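Local coordinates for ribosome inactivating type 1 protein (Iris hollandica, PDB 3MVG) that is a single-chain plant ribosome-inactivating protein of type 1, built on the mixed fold of helices and sheet found throughout its family, at residues 105-108 and 109-112; 151-154 and 155-159; 199-202 and 203-207; 235-238 and 239-243. All coordinates share one frame; numbering follows the deposited sequence. Where two conformers were deposited one is given.

How the contacts relate
Contacts 1 to 4 follow one another along the chain, each a single local turn or helix segment. Contact 1 opens helix 108-115, and contact 2 lies within helix 146-164, deep in the chain. Their centres are about 11 Å apart and they pack together, with Leu111 CD1 3.7 Å from Ile156 CD1 and Leu111 CB 3.7 Å from Ile153 CG1. Contact 3 starts helix 201-210 and contact 4 forms helix 235-240; their centres lie about 12 Å apart, and Leu204 touches Cys242. The two pairs are separate, with centres of contacts 2 and 4 about 23 Å apart. One pair joins helix 108-115 to the buried helix 146-164; the other lies in the C-terminal part, where contact 4 meets the second subunit.

Contact 1 of 4, residues 105-108 and 109-112; sequences TGSY and GALQ. Unlike the reference sequence in segment 105-108: Thr105 (reference Ile).
Ser107 is the N-cap of helix 108-115, and its OG accepts a capping bond from Ala110 N at 3.0 Å, with an N-H...O angle of 163°. The hydroxyl turns back over the helix end because OG sits between the backbone N and the carbonyl carbon (chi1 76°). It also lies against the methyl of Ala110, OG to CB 3.3 Å, and Thr105 OG1 approaches the same methyl at 3.5 Å. Thr105 OG1 accepts a weak bond from Ser107 N, which links Thr105 weakly to the N-cap residue. The first helical bonds follow: Leu111 N to Ser107 O at 2.9 Å, nearly straight, and Gln112 N to Tyr108 O at 2.8 Å.

Leu111 folds its branched end back over the incoming loop. Its CD1 rests 3.4 Å from Gly106 O and meets the Tyr108 ring obliquely, Leu111 CD1 to Tyr108 CD1 4.3 Å. The phenol end of Tyr108 belongs to other partners: its OH is hydrogen-bonded to Glu161, and its ring has a cation-pi contact with Arg119, which also bonds Gln112 OE1. One bound glycerol bonds Ser107 OG and a second bonds Tyr108 N.

The cap thus satisfies the amide of Ala110, which has no preceding helical turn to supply a carbonyl, while the apolar flank of the same turn faces helix 146-164.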
ATOM      1  N   THR A 105      24.489 -12.352  14.736  1.00 13.48           N
ATOM      2  CA  THR A 105      23.867 -12.608  13.448  1.00 13.64           C
ATOM      3  C   THR A 105      22.749 -11.587  13.208  1.00 13.35           C
ATOM      4  O   THR A 105      22.464 -10.731  14.050  1.00 13.30           O
ATOM      5  CB  THR A 105      23.227 -14.012  13.398  1.00 13.81           C
ATOM      6  OG1 THR A 105      22.077 -14.027  14.253  1.00 15.00           O
ATOM      7  CG2 THR A 105      24.211 -15.115  13.808  1.00 14.82           C
ATOM      8  N   GLY A 106      22.112 -11.714  12.048  1.00 13.16           N
ATOM      9  CA  GLY A 106      21.010 -10.850  11.663  1.00 12.88           C
ATOM     10  C   GLY A 106      19.634 -11.309  12.109  1.00 12.56           C
ATOM     11  O   GLY A 106      18.640 -10.697  11.730  1.00 12.68           O
ATOM     12  N   SER A 107      19.544 -12.369  12.913  1.00 12.83           N
ATOM     13  CA  SER A 107      18.228 -12.767  13.418  1.00 13.07           C
ATOM     14  C   SER A 107      17.681 -11.668  14.325  1.00 12.81           C
ATOM     15  O   SER A 107      18.448 -10.975  14.992  1.00 12.30           O
ATOM     16  CB  SER A 107      18.286 -14.099  14.165  1.00 13.48           C
ATOM     17  OG  SER A 107      18.846 -13.921  15.449  1.00 15.53           O
ATOM     18  N   TYR A 108      16.364 -11.496  14.355  1.00 12.73           N
ATOM     19  CA  TYR A 108      15.800 -10.502  15.257  1.00 12.80           C
ATOM     20  C   TYR A 108      16.093 -10.829  16.720  1.00 13.06           C
ATOM     21  O   TYR A 108      16.269  -9.926  17.522  1.00 13.11           O
ATOM     22  CB  TYR A 108      14.302 -10.299  15.035  1.00 12.77           C
ATOM     23  CG  TYR A 108      13.995  -9.587  13.742  1.00 12.65           C
ATOM     24  CD1 TYR A 108      14.473  -8.298  13.507  1.00 12.38           C
ATOM     25  CD2 TYR A 108      13.231 -10.195  12.754  1.00 12.94           C
ATOM     26  CE1 TYR A 108      14.205  -7.632  12.320  1.00 13.51           C
ATOM     27  CE2 TYR A 108      12.951  -9.532  11.555  1.00 13.32           C
ATOM     28  CZ  TYR A 108      13.442  -8.252  11.360  1.00 12.60           C
ATOM     29  OH  TYR A 108      13.177  -7.601  10.182  1.00 13.50           O
ATOM     30  N   GLY A 109      16.158 -12.118  17.049  1.00 13.52           N
ATOM     31  CA  GLY A 109      16.519 -12.542  18.405  1.00 13.66           C
ATOM     32  C   GLY A 109      17.884 -11.999  18.789  1.00 13.39           C
ATOM     33  O   GLY A 109      18.051 -11.403  19.849  1.00 13.72           O
ATOM     34  N   ALA A 110      18.866 -12.209  17.921  1.00 13.31           N
ATOM     35  CA  ALA A 110      20.220 -11.716  18.176  1.00 13.21           C
ATOM     36  C   ALA A 110      20.266 -10.188  18.171  1.00 12.85           C
ATOM     37  O   ALA A 110      20.864  -9.573  19.056  1.00 12.68           O
ATOM     38  CB  ALA A 110      21.183 -12.263  17.153  1.00 13.83           C
ATOM     39  N   LEU A 111      19.641  -9.568  17.171  1.00 12.22           N
ATOM     40  CA  LEU A 111      19.667  -8.105  17.075  1.00 12.03           C
ATOM     41  C   LEU A 111      19.012  -7.443  18.277  1.00 12.23           C
ATOM     42  O   LEU A 111      19.546  -6.475  18.821  1.00 12.56           O
ATOM     43  CB  LEU A 111      18.993  -7.631  15.787  1.00 12.08           C
ATOM     44  CG  LEU A 111      19.699  -7.963  14.477  1.00 11.89           C
ATOM     45  CD1 LEU A 111      18.742  -7.724  13.314  1.00 12.43           C
ATOM     46  CD2 LEU A 111      20.963  -7.136  14.309  1.00 13.08           C
ATOM     47  N   GLN A 112      17.849  -7.955  18.678  1.00 12.64           N
ATOM     48  CA  GLN A 112      17.118  -7.388  19.812  1.00 13.62           C
ATOM     49  C   GLN A 112      17.857  -7.558  21.138  1.00 13.98           C
ATOM     50  O   GLN A 112      17.808  -6.679  21.999  1.00 14.69           O
ATOM     51  CB  GLN A 112      15.696  -7.947  19.881  1.00 13.38           C
ATOM     52  CG  GLN A 112      14.857  -7.395  18.729  1.00 13.37           C
ATOM     53  CD  GLN A 112      13.496  -8.047  18.540  1.00 14.92           C
ATOM     54  OE1 GLN A 112      12.648  -7.494  17.854  1.00 15.61           O
ATOM     55  NE2 GLN A 112      13.290  -9.229  19.117  1.00 17.81           N
TER

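Contact 2 of 4, residues 151-154 and 155-159; sequences SLIV and LIQLV
Ile153 O is gripped twice by Gln157, once by its backbone N at 3.3 Å and once by its side-chain NE2 at 3.2 Å. The two donors reach the oxygen from opposite faces of the carbonyl plane. NE2 stands well above that plane, 59° out of it, so the bond is not directed at a lone pair, although the oxygen lies almost in the plane of the Gln157 amide. This return is possible because Gln157 CG sits beside its own backbone N (chi1 -69°) and the chain then runs extended, alongside Ile153; NE2 meets Ile153 CG2 at 3.5 Å. The other end of the amide, OE1, accepts from Gln198 NE2, and both ends of the group are thereby held.

The remaining turns are ordinary helical bonds: Leu155 N to Ser151 O, Ile156 N to Leu152 O at 2.8 Å, and Leu158 N to Val154 O. Apolar side chains one turn apart pack along the buried helix. Val154 and Leu158 lie side by side and point the same way, CG1 to CD1 3.8 Å, whereas Ile156 CD1 comes within 4.2 Å of Leu152 CB. Around the helix, Leu155 packs on Ala132 and Leu136 of helix 126-138, and Ile156 on Tyr72 and Val73 of strand 72-78.

In this buried setting the second donor probably adds to the hold on a carbonyl whose backbone bond is rather long, and the two amide bonds fix how Gln157 is rotated.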
ATOM      1  N   SER A 151      20.275   0.042  14.862  1.00 10.08           N
ATOM      2  CA  SER A 151      20.198   0.649  13.532  1.00  9.77           C
ATOM      3  C   SER A 151      19.895  -0.377  12.456  1.00  9.40           C
ATOM      4  O   SER A 151      19.123  -0.102  11.534  1.00  9.30           O
ATOM      5  CB  SER A 151      21.474   1.421  13.216  1.00 10.16           C
ATOM      6  OG  SER A 151      21.639   2.479  14.160  1.00 10.77           O
ATOM      7  N   LEU A 152      20.470  -1.569  12.584  1.00  9.30           N
ATOM      8  CA  LEU A 152      20.172  -2.655  11.658  1.00  9.67           C
ATOM      9  C   LEU A 152      18.726  -3.127  11.752  1.00  9.63           C
ATOM     10  O   LEU A 152      18.119  -3.452  10.743  1.00  9.96           O
ATOM     11  CB  LEU A 152      21.146  -3.815  11.842  1.00  9.96           C
ATOM     12  CG  LEU A 152      22.546  -3.578  11.277  1.00 10.16           C
ATOM     13  CD1 LEU A 152      23.498  -4.661  11.765  1.00 12.33           C
ATOM     14  CD2 LEU A 152      22.552  -3.497   9.751  1.00 12.10           C
ATOM     15  N   ILE A 153      18.149  -3.119  12.946  1.00  9.40           N
ATOM     16  CA  ILE A 153      16.729  -3.442  13.095  1.00 10.05           C
ATOM     17  C   ILE A 153      15.880  -2.491  12.247  1.00  9.71           C
ATOM     18  O   ILE A 153      14.950  -2.918  11.555  1.00  9.70           O
ATOM     19  CB  ILE A 153      16.297  -3.393  14.580  1.00 10.22           C
ATOM     20  CG1 ILE A 153      16.884  -4.598  15.319  1.00 10.80           C
ATOM     21  CG2 ILE A 153      14.780  -3.380  14.713  1.00 11.72           C
ATOM     22  CD1 ILE A 153      16.774  -4.520  16.837  1.00 12.71           C
ATOM     23  N   VAL A 154      16.196  -1.197  12.315  1.00  9.55           N
ATOM     24  CA  VAL A 154      15.483  -0.181  11.539  1.00  9.96           C
ATOM     25  C   VAL A 154      15.684  -0.414  10.036  1.00  9.75           C
ATOM     26  O   VAL A 154      14.721  -0.480   9.269  1.00  9.57           O
ATOM     27  CB  VAL A 154      15.931   1.250  11.939  1.00  9.94           C
ATOM     28  CG1 VAL A 154      15.323   2.302  11.014  1.00 10.46           C
ATOM     29  CG2 VAL A 154      15.543   1.547  13.388  1.00 11.47           C
ATOM     30  N   LEU A 155      16.937  -0.564   9.620  1.00  9.47           N
ATOM     31  CA  LEU A 155      17.250  -0.677   8.187  1.00  9.90           C
ATOM     32  C   LEU A 155      16.752  -1.973   7.562  1.00  9.60           C
ATOM     33  O   LEU A 155      16.232  -1.957   6.454  1.00  9.50           O
ATOM     34  CB  LEU A 155      18.745  -0.493   7.941  1.00 10.85           C
ATOM     35  CG  LEU A 155      19.253   0.900   8.321  1.00 11.89           C
ATOM     36  CD1 LEU A 155      20.755   1.003   8.139  1.00 15.44           C
ATOM     37  CD2 LEU A 155      18.529   2.026   7.576  1.00 15.54           C
ATOM     38  N   ILE A 156      16.899  -3.088   8.275  1.00  9.26           N
ATOM     39  CA  ILE A 156      16.381  -4.360   7.795  1.00  9.38           C
ATOM     40  C   ILE A 156      14.874  -4.271   7.559  1.00  9.43           C
ATOM     41  O   ILE A 156      14.372  -4.711   6.519  1.00  9.36           O
ATOM     42  CB  ILE A 156      16.749  -5.517   8.744  1.00  9.28           C
ATOM     43  CG1 ILE A 156      18.252  -5.809   8.636  1.00 10.73           C
ATOM     44  CG2 ILE A 156      15.910  -6.761   8.430  1.00 10.65           C
ATOM     45  CD1 ILE A 156      18.824  -6.642   9.775  1.00 11.43           C
ATOM     46  N   GLN A 157      14.148  -3.683   8.493  1.00  9.07           N
ATOM     47  CA  GLN A 157      12.710  -3.575   8.316  1.00  9.79           C
ATOM     48  C   GLN A 157      12.314  -2.647   7.178  1.00  9.38           C
ATOM     49  O   GLN A 157      11.369  -2.936   6.455  1.00  9.94           O
ATOM     50  CB  GLN A 157      12.024  -3.184   9.611  1.00 10.32           C
ATOM     51  CG  GLN A 157      12.070  -4.273  10.656  1.00 10.49           C
ATOM     52  CD  GLN A 157      11.337  -3.870  11.897  1.00 10.94           C
ATOM     53  OE1 GLN A 157      10.191  -4.269  12.118  1.00 11.56           O
ATOM     54  NE2 GLN A 157      11.974  -3.040  12.705  1.00 10.40           N
ATOM     55  N   LEU A 158      13.039  -1.545   7.004  1.00  8.95           N
ATOM     56  CA  LEU A 158      12.678  -0.548   5.995  1.00  9.33           C
ATOM     57  C   LEU A 158      13.238  -0.831   4.610  1.00  9.28           C
ATOM     58  O   LEU A 158      12.875  -0.138   3.648  1.00  9.82           O
ATOM     59  CB  LEU A 158      13.040   0.864   6.469  1.00  9.60           C
ATOM     60  CG  LEU A 158      12.282   1.309   7.721  1.00  9.69           C
ATOM     61  CD1 LEU A 158      12.793   2.658   8.185  1.00 11.58           C
ATOM     62  CD2 LEU A 158      10.796   1.381   7.440  1.00 12.35           C
ATOM     63  N   VAL A 159      14.097  -1.843   4.494  1.00  8.88           N
ATOM     64  CA  VAL A 159      14.650  -2.248   3.206  1.00  9.21           C
ATOM     65  C   VAL A 159      14.233  -3.686   2.882  1.00  8.97           C
ATOM     66  O   VAL A 159      13.505  -3.906   1.917  1.00  9.39           O
ATOM     67  CB  VAL A 159      16.193  -2.074   3.169  1.00  9.22           C
ATOM     68  CG1 VAL A 159      16.758  -2.620   1.881  1.00 10.37           C
ATOM     69  CG2 VAL A 159      16.560  -0.599   3.335  1.00  9.66           C
TER

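Contact 3 of 4, residues 199-202 and 203-207; sequences TNWQ and TLSTE
Asn200 leaves the helical run of helix 192-199 and stands directly before helix 201-210, whose first bonds are Leu204 N to Asn200 O at 2.9 Å, Ser205 N to Trp201 O, and Thr206 N to Gln202 O.

Trp201 O is held twice by Ser205. The backbone N arrives at one face of the carbonyl plane and the hydroxyl at the other, OG lying 2.9 Å from the oxygen. With OG placed beside its own backbone N (chi1 -72°), the hydroxyl also sits over one face of the Trp201 indole, offset toward its rim and 3.6 Å from NE1. OG accepts from Leu248 N as well, and the indole NE1 donates to Leu246 O.

Waters bridge the exposed side. Asn200 and Thr203 lie side by side without direct bonding; one water joins Asn200 OD1, at 2.8 Å, to Thr203 OG1, at 2.7 Å, while Asn200 ND2 turns the other way, to Asp196 O. Another accepts from Thr203 N and donates to Thr199 O, linking the end of the earlier helix to the start of this one. A third takes Gln202 OE1 at 3.1 Å and Thr206 OG1 at 2.7 Å.

Among its neighbours, the helix rests on strand 215-223, where Asn200 touches Leu222 and Thr203 touches Val220, whereas Trp201 reaches in toward Leu39 and Leu248, its ring meeting that of Phe165 steeply and making a cation-pi contact with Arg164.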
ATOM      1  N   THR A 199       7.755 -12.878  10.513  1.00 12.81           N
ATOM      2  CA  THR A 199       8.082 -14.236  10.977  1.00 14.26           C
ATOM      3  C   THR A 199       7.639 -15.322   9.994  1.00 13.41           C
ATOM      4  O   THR A 199       8.247 -16.391   9.924  1.00 14.25           O
ATOM      5  CB  THR A 199       7.424 -14.495  12.365  1.00 14.97           C
ATOM      6  OG1 THR A 199       7.830 -13.476  13.289  1.00 17.81           O
ATOM      7  CG2 THR A 199       7.770 -15.869  12.927  1.00 17.59           C
ATOM      8  N   ASN A 200       6.584 -15.036   9.235  1.00 12.39           N
ATOM      9  CA  ASN A 200       5.963 -16.027   8.366  1.00 12.67           C
ATOM     10  C   ASN A 200       6.341 -15.941   6.895  1.00 12.12           C
ATOM     11  O   ASN A 200       5.699 -16.574   6.053  1.00 12.67           O
ATOM     12  CB  ASN A 200       4.445 -15.997   8.542  1.00 13.01           C
ATOM     13  CG  ASN A 200       4.004 -16.776   9.756  1.00 13.85           C
ATOM     14  OD1 ASN A 200       3.924 -18.010   9.713  1.00 16.20           O
ATOM     15  ND2 ASN A 200       3.763 -16.077  10.857  1.00 14.36           N
ATOM     16  N   TRP A 201       7.398 -15.195   6.584  1.00 11.31           N
ATOM     17  CA  TRP A 201       7.792 -15.021   5.191  1.00 11.27           C
ATOM     18  C   TRP A 201       8.150 -16.327   4.496  1.00 11.04           C
ATOM     19  O   TRP A 201       7.667 -16.589   3.398  1.00 11.03           O
ATOM     20  CB  TRP A 201       8.931 -14.022   5.067  1.00 10.39           C
ATOM     21  CG  TRP A 201       9.333 -13.770   3.643  1.00 10.22           C
ATOM     22  CD1 TRP A 201       8.550 -13.255   2.639  1.00 10.30           C
ATOM     23  CD2 TRP A 201      10.610 -14.038   3.062  1.00  9.80           C
ATOM     24  NE1 TRP A 201       9.278 -13.174   1.476  1.00  9.79           N
ATOM     25  CE2 TRP A 201      10.543 -13.648   1.710  1.00  9.21           C
ATOM     26  CE3 TRP A 201      11.813 -14.550   3.564  1.00  9.75           C
ATOM     27  CZ2 TRP A 201      11.634 -13.751   0.853  1.00  9.59           C
ATOM     28  CZ3 TRP A 201      12.891 -14.657   2.717  1.00 10.21           C
ATOM     29  CH2 TRP A 201      12.801 -14.257   1.370  1.00 10.36           C
ATOM     30  N   GLN A 202       8.986 -17.145   5.129  1.00 12.19           N
ATOM     31  CA  GLN A 202       9.344 -18.432   4.538  1.00 12.78           C
ATOM     32  C   GLN A 202       8.112 -19.331   4.375  1.00 12.97           C
ATOM     33  O   GLN A 202       7.901 -19.920   3.310  1.00 12.75           O
ATOM     34  CB  GLN A 202      10.451 -19.148   5.327  1.00 13.41           C
ATOM     35  CG  GLN A 202      10.642 -20.591   4.860  1.00 15.29           C
ATOM     36  CD  GLN A 202      11.911 -21.254   5.346  1.00 18.27           C
ATOM     37  OE1 GLN A 202      12.096 -22.457   5.148  1.00 21.25           O
ATOM     38  NE2 GLN A 202      12.804 -20.483   5.947  1.00 18.40           N
ATOM     39  N   THR A 203       7.282 -19.398   5.415  1.00 13.22           N
ATOM     40  CA  THR A 203       6.090 -20.233   5.388  1.00 14.03           C
ATOM     41  C   THR A 203       5.157 -19.824   4.250  1.00 13.22           C
ATOM     42  O   THR A 203       4.697 -20.675   3.480  1.00 13.47           O
ATOM     43  CB  THR A 203       5.366 -20.202   6.744  1.00 14.26           C
ATOM     44  OG1 THR A 203       6.218 -20.790   7.734  1.00 16.97           O
ATOM     45  CG2 THR A 203       4.055 -20.973   6.695  1.00 16.15           C
ATOM     46  N   LEU A 204       4.888 -18.525   4.131  1.00 12.40           N
ATOM     47  CA  LEU A 204       4.038 -18.029   3.064  1.00 11.82           C
ATOM     48  C   LEU A 204       4.669 -18.298   1.696  1.00 11.18           C
ATOM     49  O   LEU A 204       3.973 -18.700   0.754  1.00 11.93           O
ATOM     50  CB  LEU A 204       3.747 -16.533   3.249  1.00 11.84           C
ATOM     51  CG  LEU A 204       2.798 -16.165   4.404  1.00 12.25           C
ATOM     52  CD1 LEU A 204       2.915 -14.689   4.760  1.00 11.99           C
ATOM     53  CD2 LEU A 204       1.341 -16.531   4.095  1.00 13.33           C
ATOM     54  N   SER A 205       5.981 -18.082   1.592  1.00 11.23           N
ATOM     55  CA  SER A 205       6.703 -18.289   0.336  1.00 11.29           C
ATOM     56  C   SER A 205       6.553 -19.731  -0.130  1.00 11.63           C
ATOM     57  O   SER A 205       6.274 -19.990  -1.305  1.00 11.54           O
ATOM     58  CB  SER A 205       8.191 -17.974   0.502  1.00 10.96           C
ATOM     59  OG  SER A 205       8.429 -16.569   0.631  1.00 10.97           O
ATOM     60  N   THR A 206       6.765 -20.664   0.794  1.00 12.12           N
ATOM     61  CA  THR A 206       6.653 -22.092   0.502  1.00 12.85           C
ATOM     62  C   THR A 206       5.225 -22.479   0.116  1.00 12.51           C
ATOM     63  O   THR A 206       5.022 -23.181  -0.889  1.00 13.57           O
ATOM     64  CB  THR A 206       7.177 -22.912   1.680  1.00 12.87           C
ATOM     65  OG1 THR A 206       8.583 -22.680   1.788  1.00 14.33           O
ATOM     66  CG2 THR A 206       6.921 -24.412   1.477  1.00 14.48           C
ATOM     67  N   GLU A 207       4.239 -21.989   0.860  1.00 12.95           N
ATOM     68  CA  GLU A 207       2.848 -22.309   0.546  1.00 13.55           C
ATOM     69  C   GLU A 207       2.453 -21.808  -0.841  1.00 13.42           C
ATOM     70  O   GLU A 207       1.737 -22.493  -1.573  1.00 13.68           O
ATOM     71  CB  GLU A 207       1.886 -21.783   1.613  1.00 13.78           C
ATOM     72  CG  GLU A 207       1.993 -22.487   2.981  1.00 15.01           C
ATOM     73  CD  GLU A 207       1.821 -23.997   2.907  1.00 17.11           C
ATOM     74  OE1 GLU A 207       0.913 -24.469   2.188  1.00 18.77           O
ATOM     75  OE2 GLU A 207       2.592 -24.709   3.579  1.00 19.96           O
TER
HETATM   76  O   HOH W   1       8.241 -18.582   8.093  1.00 16.31           O
HETATM   77  O   HOH W   2       6.078 -19.692  10.172  1.00 33.77           O
HETATM   78  O   HOH W   3       9.549 -23.855   4.043  1.00 22.86           O

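Contact 4 of 4, residues 235-238 and 239-243; sequences VEKA and RTFCG
Thr240 and Glu236 form the close-packed part of helix 235-240, whereas the side chains of Lys237 and Phe241, one residue further round, meet loosely. Thr240 OG1 lies 2.9 Å from Glu236 O and 2.7 Å from Glu236 OE2, with one proton to share between these acceptors, and Thr240 N adds a bond to the same carbonyl at 2.8 Å. The carboxylate reaches the hydroxyl because the Glu236 chain, bent at chi2 (-90°), turns along the helix to the residue one turn on.

Arg239 crosses Glu236 at about a right angle. Its guanidinium has Glu236 CA over one face, while Glu236 CG stands 3.8 Å from NH2; the charged ends do not meet. Asn175 of the second subunit accepts from Arg239 NE and donates to Thr240 OG1, while Arg239 NH1 bonds His34 O.

On the looser side, Lys237 and Phe241 lie side by side, CG to CB 3.9 Å. Lys237 NZ is 5.5 Å from the centroid of the Phe241 ring, at most a weak cation-pi attraction, and is itself bonded to Val231 O. Phe241 N bonds Lys237 O at 2.7 Å, and Gly243 has a positive phi.

The Thr240 hydroxyl is therefore positioned from within its own helix and from the partner subunit, coupling helix 235-240 to the second subunit.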
ATOM      1  N   VAL A 235      -3.135 -18.303  -2.692  0.50 14.36           N
ATOM      2  CA  VAL A 235      -2.117 -17.413  -3.233  0.50 14.28           C
ATOM      3  C   VAL A 235      -2.619 -15.986  -3.400  0.50 14.25           C
ATOM      4  O   VAL A 235      -1.908 -15.031  -3.077  0.50 13.90           O
ATOM      5  CB  VAL A 235      -1.600 -17.905  -4.585  0.50 14.45           C
ATOM      6  CG1 VAL A 235      -0.582 -16.926  -5.105  0.50 15.04           C
ATOM      7  CG2 VAL A 235      -1.001 -19.287  -4.445  0.50 14.37           C
ATOM      8  N   GLU A 236      -3.845 -15.834  -3.896  1.00 13.82           N
ATOM      9  CA  GLU A 236      -4.390 -14.508  -4.146  1.00 14.42           C
ATOM     10  C   GLU A 236      -4.437 -13.702  -2.851  1.00 14.17           C
ATOM     11  O   GLU A 236      -4.063 -12.530  -2.847  1.00 13.60           O
ATOM     12  CB  GLU A 236      -5.753 -14.578  -4.837  1.00 15.00           C
ATOM     13  CG  GLU A 236      -6.350 -13.206  -5.134  1.00 17.15           C
ATOM     14  CD  GLU A 236      -7.211 -12.689  -3.995  0.70 18.16           C
ATOM     15  OE1 GLU A 236      -8.150 -13.400  -3.589  0.70 19.43           O
ATOM     16  OE2 GLU A 236      -6.958 -11.571  -3.501  0.70 18.62           O
ATOM     17  N   LYS A 237      -4.858 -14.326  -1.755  1.00 13.87           N
ATOM     18  CA  LYS A 237      -4.892 -13.634  -0.473  1.00 13.49           C
ATOM     19  C   LYS A 237      -3.481 -13.253  -0.007  1.00 12.94           C
ATOM     20  O   LYS A 237      -3.262 -12.151   0.494  1.00 12.77           O
ATOM     21  CB  LYS A 237      -5.620 -14.458   0.597  1.00 14.26           C
ATOM     22  CG  LYS A 237      -5.824 -13.703   1.898  1.00 16.67           C
ATOM     23  CD  LYS A 237      -6.976 -14.235   2.716  0.50 18.62           C
ATOM     24  CE  LYS A 237      -7.227 -13.355   3.924  0.50 19.64           C
ATOM     25  NZ  LYS A 237      -8.220 -13.948   4.862  0.50 20.84           N
ATOM     26  N   ALA A 238      -2.523 -14.155  -0.189  1.00 11.80           N
ATOM     27  CA  ALA A 238      -1.128 -13.852   0.154  1.00 11.48           C
ATOM     28  C   ALA A 238      -0.614 -12.638  -0.622  1.00 11.24           C
ATOM     29  O   ALA A 238       0.015 -11.743  -0.045  1.00 11.06           O
ATOM     30  CB  ALA A 238      -0.246 -15.064  -0.099  1.00 11.94           C
ATOM     31  N   ARG A 239      -0.886 -12.614  -1.922  1.00 10.45           N
ATOM     32  CA  ARG A 239      -0.456 -11.504  -2.766  1.00 10.79           C
ATOM     33  C   ARG A 239      -1.207 -10.215  -2.434  1.00 10.95           C
ATOM     34  O   ARG A 239      -0.615  -9.130  -2.406  1.00 10.48           O
ATOM     35  CB  ARG A 239      -0.624 -11.872  -4.246  1.00 10.75           C
ATOM     36  CG  ARG A 239       0.051 -10.887  -5.215  1.00 11.33           C
ATOM     37  CD  ARG A 239      -0.110 -11.297  -6.685  1.00 12.32           C
ATOM     38  NE  ARG A 239      -1.525 -11.349  -7.019  1.00 12.55           N
ATOM     39  CZ  ARG A 239      -2.194 -12.443  -7.356  1.00 11.86           C
ATOM     40  NH1 ARG A 239      -1.576 -13.608  -7.524  1.00 12.77           N
ATOM     41  NH2 ARG A 239      -3.498 -12.350  -7.559  1.00 13.36           N
ATOM     42  N   THR A 240      -2.509 -10.321  -2.177  1.00 10.97           N
ATOM     43  CA  THR A 240      -3.381  -9.147  -2.041  1.00 11.81           C
ATOM     44  C   THR A 240      -3.417  -8.580  -0.623  1.00 11.75           C
ATOM     45  O   THR A 240      -3.249  -7.374  -0.430  1.00 12.08           O
ATOM     46  CB  THR A 240      -4.820  -9.477  -2.485  1.00 11.87           C
ATOM     47  OG1 THR A 240      -4.797  -9.912  -3.846  1.00 12.56           O
ATOM     48  CG2 THR A 240      -5.735  -8.276  -2.378  1.00 12.58           C
ATOM     49  N   PHE A 241      -3.665  -9.445   0.354  1.00 12.20           N
ATOM     50  CA  PHE A 241      -3.808  -9.024   1.743  1.00 12.84           C
ATOM     51  C   PHE A 241      -2.451  -8.812   2.404  1.00 12.50           C
ATOM     52  O   PHE A 241      -2.207  -7.773   3.008  1.00 13.48           O
ATOM     53  CB  PHE A 241      -4.652 -10.053   2.509  1.00 13.50           C
ATOM     54  CG  PHE A 241      -4.834  -9.735   3.967  1.00 15.23           C
ATOM     55  CD1 PHE A 241      -5.902  -8.956   4.394  1.00 17.59           C
ATOM     56  CD2 PHE A 241      -3.951 -10.232   4.916  1.00 15.65           C
ATOM     57  CE1 PHE A 241      -6.078  -8.666   5.750  1.00 19.68           C
ATOM     58  CE2 PHE A 241      -4.118  -9.948   6.269  1.00 17.33           C
ATOM     59  CZ  PHE A 241      -5.181  -9.163   6.683  1.00 18.71           C
ATOM     60  N   CYS A 242      -1.566  -9.796   2.296  1.00 12.12           N
ATOM     61  CA  CYS A 242      -0.236  -9.687   2.904  1.00 11.52           C
ATOM     62  C   CYS A 242       0.697  -8.798   2.093  1.00 10.73           C
ATOM     63  O   CYS A 242       1.712  -8.324   2.600  1.00 11.68           O
ATOM     64  CB  CYS A 242       0.407 -11.064   3.056  1.00 11.54           C
ATOM     65  SG  CYS A 242      -0.534 -12.256   4.014  1.00 14.35           S
ATOM     66  N   GLY A 243       0.376  -8.601   0.820  1.00 10.35           N
ATOM     67  CA  GLY A 243       1.299  -7.916  -0.075  1.00 10.22           C
ATOM     68  C   GLY A 243       2.598  -8.684  -0.256  1.00  9.66           C
ATOM     69  O   GLY A 243       3.652  -8.099  -0.477  1.00  9.64           O
TER